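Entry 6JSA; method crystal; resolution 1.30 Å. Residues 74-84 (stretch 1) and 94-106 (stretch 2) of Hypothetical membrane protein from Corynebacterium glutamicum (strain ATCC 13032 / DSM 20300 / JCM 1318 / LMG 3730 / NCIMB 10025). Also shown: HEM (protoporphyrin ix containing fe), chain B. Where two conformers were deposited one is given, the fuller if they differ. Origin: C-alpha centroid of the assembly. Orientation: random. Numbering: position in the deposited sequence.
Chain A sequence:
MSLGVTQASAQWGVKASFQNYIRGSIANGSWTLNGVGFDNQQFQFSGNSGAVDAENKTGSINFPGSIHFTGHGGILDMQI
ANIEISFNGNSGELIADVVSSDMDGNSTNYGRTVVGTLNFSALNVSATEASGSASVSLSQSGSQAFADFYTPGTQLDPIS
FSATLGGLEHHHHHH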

# COMPACT_ATOMS: atom_id res chain seq x y z
N GLY A 74 -18.96 10.02 -7.77
CA GLY A 74 -17.71 10.49 -8.34
C GLY A 74 -16.99 11.55 -7.53
O GLY A 74 -15.86 11.91 -7.88
N ILE A 75 -17.62 12.07 -6.48
CA ILE A 75 -16.92 13.02 -5.62
C ILE A 75 -15.71 12.37 -4.98
O ILE A 75 -14.61 12.94 -4.94
CB ILE A 75 -17.88 13.61 -4.56
CG1 ILE A 75 -18.90 14.54 -5.22
CG2 ILE A 75 -17.09 14.36 -3.50
CD1 ILE A 75 -18.31 15.83 -5.72
N LEU A 76 -15.88 11.15 -4.45
CA LEU A 76 -14.77 10.35 -3.97
C LEU A 76 -14.11 9.68 -5.17
O LEU A 76 -14.77 8.96 -5.93
CB LEU A 76 -15.25 9.32 -2.95
CG LEU A 76 -14.20 8.58 -2.12
CD1 LEU A 76 -14.84 8.01 -0.85
CD2 LEU A 76 -13.51 7.47 -2.91
N ASP A 77 -12.81 9.92 -5.32
CA ASP A 77 -12.06 9.43 -6.47
C ASP A 77 -10.61 9.34 -5.99
O ASP A 77 -9.92 10.36 -5.92
CB ASP A 77 -12.22 10.40 -7.63
CG ASP A 77 -11.58 9.92 -8.92
OD1 ASP A 77 -10.65 9.08 -8.88
OD2 ASP A 77 -12.00 10.41 -9.99
N MET A 78 -10.18 8.13 -5.64
CA MET A 78 -8.89 7.92 -5.00
C MET A 78 -8.14 6.84 -5.76
O MET A 78 -8.62 5.71 -5.88
CB MET A 78 -9.05 7.52 -3.54
CG MET A 78 -7.73 7.38 -2.82
SD MET A 78 -7.97 6.92 -1.09
CE MET A 78 -6.38 7.37 -0.40
N GLN A 79 -6.96 7.18 -6.26
CA GLN A 79 -6.11 6.24 -6.98
C GLN A 79 -4.84 6.00 -6.19
O GLN A 79 -4.19 6.95 -5.75
CB GLN A 79 -5.76 6.81 -8.36
CG GLN A 79 -6.97 7.10 -9.23
CD GLN A 79 -6.56 7.71 -10.55
OE1 GLN A 79 -5.76 7.15 -11.29
NE2 GLN A 79 -7.11 8.89 -10.85
N ILE A 80 -4.49 4.73 -6.03
CA ILE A 80 -3.25 4.31 -5.39
C ILE A 80 -2.53 3.40 -6.38
O ILE A 80 -3.10 2.39 -6.81
CB ILE A 80 -3.51 3.58 -4.06
CG1 ILE A 80 -4.33 4.45 -3.10
CG2 ILE A 80 -2.20 3.14 -3.43
CD1 ILE A 80 -4.73 3.75 -1.83
N ALA A 81 -1.30 3.75 -6.74
CA ALA A 81 -0.59 3.00 -7.77
C ALA A 81 0.87 2.78 -7.40
O ALA A 81 1.47 3.54 -6.64
CB ALA A 81 -0.65 3.72 -9.12
N ASN A 82 1.45 1.72 -7.98
CA ASN A 82 2.89 1.48 -7.90
C ASN A 82 3.39 1.43 -6.45
O ASN A 82 4.33 2.15 -6.06
CB ASN A 82 3.66 2.52 -8.71
CG ASN A 82 3.31 2.47 -10.16
OD1 ASN A 82 3.35 1.40 -10.77
ND2 ASN A 82 2.97 3.61 -10.74
N ILE A 83 2.77 0.56 -5.65
CA ILE A 83 3.18 0.49 -4.25
C ILE A 83 4.59 -0.07 -4.14
O ILE A 83 5.06 -0.85 -4.99
CB ILE A 83 2.19 -0.28 -3.35
CG1 ILE A 83 2.27 -1.78 -3.60
CG2 ILE A 83 0.79 0.26 -3.48
CD1 ILE A 83 1.70 -2.59 -2.43
N GLU A 84 5.28 0.34 -3.08
CA GLU A 84 6.64 -0.09 -2.79
C GLU A 84 6.75 -0.28 -1.29
O GLU A 84 6.33 0.58 -0.52
CB GLU A 84 7.65 0.97 -3.26
CG GLU A 84 9.06 0.76 -2.76
CD GLU A 84 10.00 1.86 -3.19
OE1 GLU A 84 9.61 2.68 -4.06
OE2 GLU A 84 11.12 1.93 -2.65
N LEU A 94 5.75 2.53 3.39
CA LEU A 94 4.89 2.11 2.28
C LEU A 94 4.72 3.33 1.38
O LEU A 94 4.17 4.35 1.81
CB LEU A 94 3.55 1.61 2.81
CG LEU A 94 2.56 1.09 1.78
CD1 LEU A 94 3.19 0.01 0.91
CD2 LEU A 94 1.32 0.58 2.49
N ILE A 95 5.24 3.23 0.16
CA ILE A 95 5.26 4.34 -0.79
C ILE A 95 4.31 4.01 -1.94
O ILE A 95 4.22 2.85 -2.37
CB ILE A 95 6.71 4.52 -1.30
CG1 ILE A 95 7.65 4.87 -0.14
CG2 ILE A 95 6.78 5.56 -2.40
CD1 ILE A 95 9.12 4.61 -0.45
N ALA A 96 3.62 5.02 -2.45
CA ALA A 96 2.75 4.83 -3.60
C ALA A 96 2.55 6.16 -4.30
O ALA A 96 2.81 7.22 -3.73
CB ALA A 96 1.40 4.24 -3.19
N ASP A 97 2.10 6.09 -5.55
CA ASP A 97 1.61 7.25 -6.29
C ASP A 97 0.13 7.42 -5.97
O ASP A 97 -0.65 6.47 -6.13
CB ASP A 97 1.76 7.04 -7.79
CG ASP A 97 3.18 6.69 -8.22
OD1 ASP A 97 4.12 7.00 -7.46
OD2 ASP A 97 3.33 6.11 -9.32
N VAL A 98 -0.26 8.60 -5.50
CA VAL A 98 -1.62 8.81 -5.01
C VAL A 98 -2.23 10.06 -5.62
O VAL A 98 -1.62 11.14 -5.58
CB VAL A 98 -1.66 8.91 -3.47
CG1 VAL A 98 -3.10 9.13 -2.98
CG2 VAL A 98 -1.06 7.66 -2.84
N VAL A 99 -3.45 9.92 -6.15
CA VAL A 99 -4.29 11.04 -6.57
C VAL A 99 -5.63 10.88 -5.88
O VAL A 99 -6.21 9.79 -5.90
CB VAL A 99 -4.49 11.05 -8.10
CG1 VAL A 99 -5.34 12.25 -8.52
CG2 VAL A 99 -3.16 11.03 -8.83
N SER A 100 -6.12 11.94 -5.24
CA SER A 100 -7.37 11.80 -4.51
C SER A 100 -8.13 13.11 -4.51
O SER A 100 -7.54 14.18 -4.64
CB SER A 100 -7.13 11.35 -3.07
OG SER A 100 -8.29 10.80 -2.51
N SER A 101 -9.44 13.02 -4.33
CA SER A 101 -10.32 14.18 -4.26
C SER A 101 -10.81 14.44 -2.84
O SER A 101 -10.95 13.52 -2.03
CB SER A 101 -11.53 13.98 -5.17
OG SER A 101 -11.15 14.08 -6.53
N ASP A 102 -11.09 15.71 -2.55
CA ASP A 102 -11.72 16.12 -1.30
C ASP A 102 -13.25 16.07 -1.45
O ASP A 102 -13.78 15.67 -2.48
CB ASP A 102 -11.18 17.47 -0.84
CG ASP A 102 -11.56 18.62 -1.78
OD1 ASP A 102 -12.48 18.48 -2.61
OD2 ASP A 102 -10.92 19.69 -1.67
N MET A 103 -13.96 16.49 -0.40
CA MET A 103 -15.42 16.42 -0.41
C MET A 103 -16.07 17.40 -1.39
O MET A 103 -17.27 17.26 -1.66
CB MET A 103 -16.02 16.58 0.99
CG MET A 103 -16.28 15.25 1.66
SD MET A 103 -17.38 15.23 3.09
CE MET A 103 -18.92 15.82 2.40
N ASP A 104 -15.34 18.38 -1.90
CA ASP A 104 -15.83 19.23 -2.98
C ASP A 104 -15.59 18.63 -4.35
O ASP A 104 -15.96 19.24 -5.36
CB ASP A 104 -15.17 20.61 -2.90
CG ASP A 104 -15.88 21.54 -1.94
OD1 ASP A 104 -17.06 21.86 -2.20
OD2 ASP A 104 -15.27 21.93 -0.93
N GLY A 105 -14.98 17.45 -4.41
CA GLY A 105 -14.61 16.86 -5.68
C GLY A 105 -13.33 17.41 -6.26
O GLY A 105 -13.04 17.13 -7.43
N ASN A 106 -12.55 18.17 -5.49
CA ASN A 106 -11.31 18.75 -6.00
C ASN A 106 -10.17 17.74 -5.85
O ASN A 106 -9.87 17.29 -4.74
CB ASN A 106 -10.98 20.02 -5.23
CG ASN A 106 -11.94 21.15 -5.55
OD1 ASN A 106 -12.36 21.31 -6.69
ND2 ASN A 106 -12.31 21.91 -4.53
CHA HEM B . -16.63 8.08 6.14
CHB HEM B . -19.76 11.15 4.11
CHC HEM B . -16.56 12.09 0.61
CHD HEM B . -13.30 9.32 2.84
C1A HEM B . -17.77 8.80 5.87
C2A HEM B . -19.01 8.73 6.63
C3A HEM B . -19.88 9.57 6.08
C4A HEM B . -19.21 10.22 4.96
CMA HEM B . -21.34 9.84 6.52
CAA HEM B . -19.24 7.77 7.81
CBA HEM B . -19.50 6.40 7.17
CGA HEM B . -19.67 5.32 8.21
O1A HEM B . -19.21 5.50 9.36
O2A HEM B . -20.23 4.26 7.87
C1B HEM B . -19.20 11.63 2.95
C2B HEM B . -19.86 12.45 1.95
C3B HEM B . -18.97 12.72 0.98
C4B HEM B . -17.73 12.07 1.35
CMB HEM B . -21.32 12.90 2.07
CAB HEM B . -19.12 13.53 -0.32
CBB HEM B . -20.26 14.06 -0.79
C1C HEM B . -15.38 11.46 0.92
C2C HEM B . -14.14 11.59 0.19
C3C HEM B . -13.24 10.81 0.78
C4C HEM B . -13.87 10.18 1.93
CMC HEM B . -13.93 12.46 -1.07
CAC HEM B . -11.77 10.65 0.33
CBC HEM B . -11.18 9.44 0.32
C1D HEM B . -13.92 8.77 3.94
C2D HEM B . -13.28 7.89 4.89
C3D HEM B . -14.20 7.54 5.80
C4D HEM B . -15.45 8.18 5.44
CMD HEM B . -11.81 7.46 4.84
CAD HEM B . -13.98 6.60 7.00
CBD HEM B . -14.41 5.19 6.55
CGD HEM B . -14.12 4.20 7.65
O1D HEM B . -14.97 4.05 8.57
O2D HEM B . -13.04 3.56 7.62
NA HEM B . -17.92 9.72 4.86
NB HEM B . -17.90 11.41 2.55
NC HEM B . -15.18 10.59 1.98
ND HEM B . -15.24 8.93 4.30
FE HEM B . -16.66 9.93 3.24
O HOH W 1 -13.71 13.91 -7.75
O HOH W 2 -11.21 10.92 -3.09
O HOH W 3 -9.06 12.50 -7.59

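The two stretches run antiparallel and are joined mainly by backbone hydrogen bonds. Gln-79 N donates to Val-99 O (2.7 Å, nearly straight), and Val-99 N returns a bond to Gln-79 O (3.1 Å). Ala-81 and Asp-97 form the next pair: Ala-81 N to Asp-97 O is 2.9 Å, and Asp-97 N to Ala-81 O is 2.8 Å. The chain then turns at Asn-82, and a beta bulge shifts the register by one. Pairing resumes with Glu-84 N to Ile-95 O (2.8 Å) and Ile-95 N to Glu-84 O (2.9 Å).

One side-chain bond is made at the corner. Asn-82 ND2 donates to Asp-97 OD2 at 2.9 Å; an amide NH2 suits a carboxylate acceptor.

At the other end the direct link is weak: Ser-101 N to Asp-77 O, 3.1 Å. Water 2 accepts from both Asp-77 N and Ser-101 N. Water 3 donates to Asp-77 O and also bonds Ser-101 OG.

Met-78, Ile-80, Val-98 and Ser-100 share one buried face. Gln-79, Ala-81, Asp-97 and Val-99 point to the other, partly exposed face, where polar ends can stay solvated. Ala-96 CB lies 3.8 Å from Ile-80 CG2. Ala-96 CB is also 4.0 Å from Ile-83 CG2. Ile-75 CD1 packs 3.8 Å from Gly-105 CA; Gly-105's backbone angles call for glycine. The contact buries 857 Å² in total.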